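Local coordinates for flocculation protein FLO11 (Saccharomyces cerevisiae, PDB 4UYT) that mediates homophilic cell-cell adhesion in yeast flocculation, invasive growth and biofilm formation through its N-terminal fibronectin type III-like Flo11 domain, at residues H52-N58 / N93-T98. Numbering follows the deposited sequence.
Sequences HVKGKEN and NPTDFT
Val53 and Phe97 form an antiparallel hydrogen-bonded pair, their strand segments 52-55 and 96-98 running 4.7 Å apart at 168°; they belong to strands 46-55 and 96-104, neighbours at the edge of the four-stranded antiparallel sheet of this fibronectin type III-like domain. Reciprocal backbone bonds, Val53 N to Phe97 O and Phe97 N to Val53 O, fix the register, and Gly55 N reaches Thr95 O just before the strand start at Asp96.

Val53 and Phe97 share the buried face, where Ile121 and Phe123 of strand 120-125 also pack. With CG between its backbone N and carbonyl carbon (chi1 66°), the Phe97 ring is brought alongside Val53 and turns one face to it. The CB of Val53 stands 3.8 Å from the Phe97 ring centroid, near the ring normal but offset toward the rim, a CH-pi contact in which CG1 comes nearest to CE2 and CG2 nearest to CZ.

His52 and Asp96 project from the other face, on diagonally related positions. His52 NE2 donates to Asp96 OD1 at 2.7 Å; the acceptor sits in the imidazole plane, whereas the donor meets the syn side of the carboxylate 30° out of its plane. This bond in the ring plane holds the rotation of the imidazole, and the carboxylate would probably favour its protonated form.

Just before strand 96-104, a type I turn from Asn93 to Asp96 is braced by an Asx turn: Asn93 OD1 accepts from both Thr95 N and Thr95 OG1. The same Thr95 hydroxyl accepts a hydrogen bond from Ile59 N, tying the turn to the chain after Asn58. Here Asn58 OD1 takes a 3.1 Å bond from Asn93 ND2, the two amide planes 74° apart, and a second from a water at 2.8 Å from Asn58 OD1.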
loop_
_atom_site.group_PDB
_atom_site.type_symbol
_atom_site.label_atom_id
_atom_site.label_comp_id
_atom_site.label_asym_id
_atom_site.label_seq_id
_atom_site.Cartn_x
_atom_site.Cartn_y
_atom_site.Cartn_z
ATOM N N HIS A 52 -1.598 6.537 0.177
ATOM C CA HIS A 52 -0.607 7.484 0.610
ATOM C C HIS A 52 0.269 6.771 1.621
ATOM O O HIS A 52 -0.221 6.349 2.675
ATOM C CB HIS A 52 -1.271 8.708 1.234
ATOM C CG HIS A 52 -0.317 9.769 1.678
ATOM N ND1 HIS A 52 -0.654 10.726 2.597
ATOM C CD2 HIS A 52 0.944 10.040 1.287
ATOM C CE1 HIS A 52 0.365 11.543 2.754
ATOM N NE2 HIS A 52 1.347 11.145 1.973
ATOM N N VAL A 53 1.553 6.641 1.320
ATOM C CA VAL A 53 2.523 5.941 2.143
ATOM C C VAL A 53 3.533 6.939 2.670
ATOM O O VAL A 53 4.041 7.741 1.909
ATOM C CB VAL A 53 3.230 4.828 1.344
ATOM C CG1 VAL A 53 4.308 4.148 2.143
ATOM C CG2 VAL A 53 2.192 3.807 0.889
ATOM N N LYS A 54 3.769 6.902 3.983
ATOM C CA LYS A 54 4.759 7.764 4.608
ATOM C C LYS A 54 5.718 6.955 5.437
ATOM O O LYS A 54 5.345 5.967 6.054
ATOM C CB LYS A 54 4.088 8.802 5.496
ATOM C CG LYS A 54 3.158 9.760 4.762
ATOM C CD LYS A 54 2.416 10.521 5.849
ATOM C CE LYS A 54 1.783 11.818 5.428
ATOM N NZ LYS A 54 1.741 12.778 6.562
ATOM N N GLY A 55 6.972 7.378 5.404
ATOM C CA GLY A 55 8.006 6.836 6.263
ATOM C C GLY A 55 8.234 7.730 7.481
ATOM O O GLY A 55 8.001 8.939 7.419
ATOM N N LYS A 56 8.717 7.152 8.576
ATOM C CA LYS A 56 8.910 7.916 9.807
ATOM C C LYS A 56 9.895 9.068 9.628
ATOM O O LYS A 56 9.686 10.172 10.138
ATOM C CB LYS A 56 9.390 6.990 10.936
ATOM C CG LYS A 56 9.437 7.659 12.301
ATOM C CD LYS A 56 9.388 6.675 13.464
ATOM C CE LYS A 56 9.389 7.381 14.812
ATOM N NZ LYS A 56 8.968 6.448 15.900
ATOM N N GLU A 57 10.980 8.773 8.921
ATOM C CA GLU A 57 11.977 9.760 8.564
ATOM C C GLU A 57 12.030 9.907 7.062
ATOM O O GLU A 57 11.649 8.998 6.309
ATOM C CB GLU A 57 13.358 9.322 9.058
ATOM C CG GLU A 57 13.448 9.009 10.550
ATOM C CD GLU A 57 13.195 10.214 11.442
ATOM O OE1 GLU A 57 13.407 11.359 10.992
ATOM O OE2 GLU A 57 12.798 10.015 12.611
ATOM N N ASN A 58 12.517 11.063 6.633
ATOM C CA ASN A 58 12.628 11.341 5.219
ATOM C C ASN A 58 13.878 10.676 4.654
ATOM O O ASN A 58 14.979 10.896 5.152
ATOM C CB ASN A 58 12.691 12.848 4.972
ATOM C CG ASN A 58 12.615 13.181 3.500
ATOM O OD1 ASN A 58 11.705 12.742 2.822
ATOM N ND2 ASN A 58 13.592 13.917 2.990
ATOM N N ASN A 93 9.516 10.585 -3.784
ATOM C CA ASN A 93 9.941 10.505 -2.381
ATOM C C ASN A 93 9.467 9.146 -1.871
ATOM O O ASN A 93 8.287 8.966 -1.710
ATOM C CB ASN A 93 9.345 11.652 -1.570
ATOM C CG ASN A 93 9.785 11.624 -0.133
ATOM O OD1 ASN A 93 10.285 10.603 0.366
ATOM N ND2 ASN A 93 9.587 12.745 0.558
ATOM N N PRO A 94 10.383 8.196 -1.624
ATOM C CA PRO A 94 9.963 6.852 -1.212
ATOM C C PRO A 94 9.408 6.841 0.212
ATOM O O PRO A 94 8.904 5.816 0.641
ATOM C CB PRO A 94 11.254 6.035 -1.319
ATOM C CG PRO A 94 12.328 7.040 -1.063
ATOM C CD PRO A 94 11.848 8.321 -1.691
ATOM N N THR A 95 9.533 7.959 0.931
ATOM C CA THR A 95 8.992 8.098 2.268
ATOM C C THR A 95 7.808 9.073 2.331
ATOM O O THR A 95 7.340 9.366 3.420
ATOM C CB THR A 95 10.093 8.456 3.292
ATOM O OG1 THR A 95 10.793 9.642 2.908
ATOM C CG2 THR A 95 11.063 7.310 3.401
ATOM N N ASP A 96 7.282 9.505 1.181
ATOM C CA ASP A 96 6.032 10.256 1.155
ATOM C C ASP A 96 5.530 10.216 -0.278
ATOM O O ASP A 96 5.913 11.043 -1.110
ATOM C CB ASP A 96 6.188 11.702 1.650
ATOM C CG ASP A 96 4.860 12.367 1.923
ATOM O OD1 ASP A 96 3.855 11.922 1.346
ATOM O OD2 ASP A 96 4.836 13.313 2.722
ATOM N N PHE A 97 4.716 9.222 -0.599
ATOM C CA PHE A 97 4.254 9.040 -1.967
ATOM C C PHE A 97 2.829 8.597 -2.000
ATOM O O PHE A 97 2.282 8.098 -1.029
ATOM C CB PHE A 97 5.146 8.063 -2.753
ATOM C CG PHE A 97 5.135 6.625 -2.273
ATOM C CD1 PHE A 97 4.210 5.711 -2.754
ATOM C CD2 PHE A 97 6.087 6.162 -1.337
ATOM C CE1 PHE A 97 4.236 4.390 -2.337
ATOM C CE2 PHE A 97 6.107 4.836 -0.912
ATOM C CZ PHE A 97 5.171 3.959 -1.429
ATOM N N THR A 98 2.241 8.794 -3.168
ATOM C CA THR A 98 0.935 8.296 -3.472
ATOM C C THR A 98 0.998 7.387 -4.693
ATOM O O THR A 98 1.911 7.452 -5.501
ATOM C CB THR A 98 -0.086 9.428 -3.728
ATOM O OG1 THR A 98 0.309 10.179 -4.885
ATOM C CG2 THR A 98 -0.209 10.321 -2.542
HETATM O O HOH W 1 9.190 12.113 3.884
#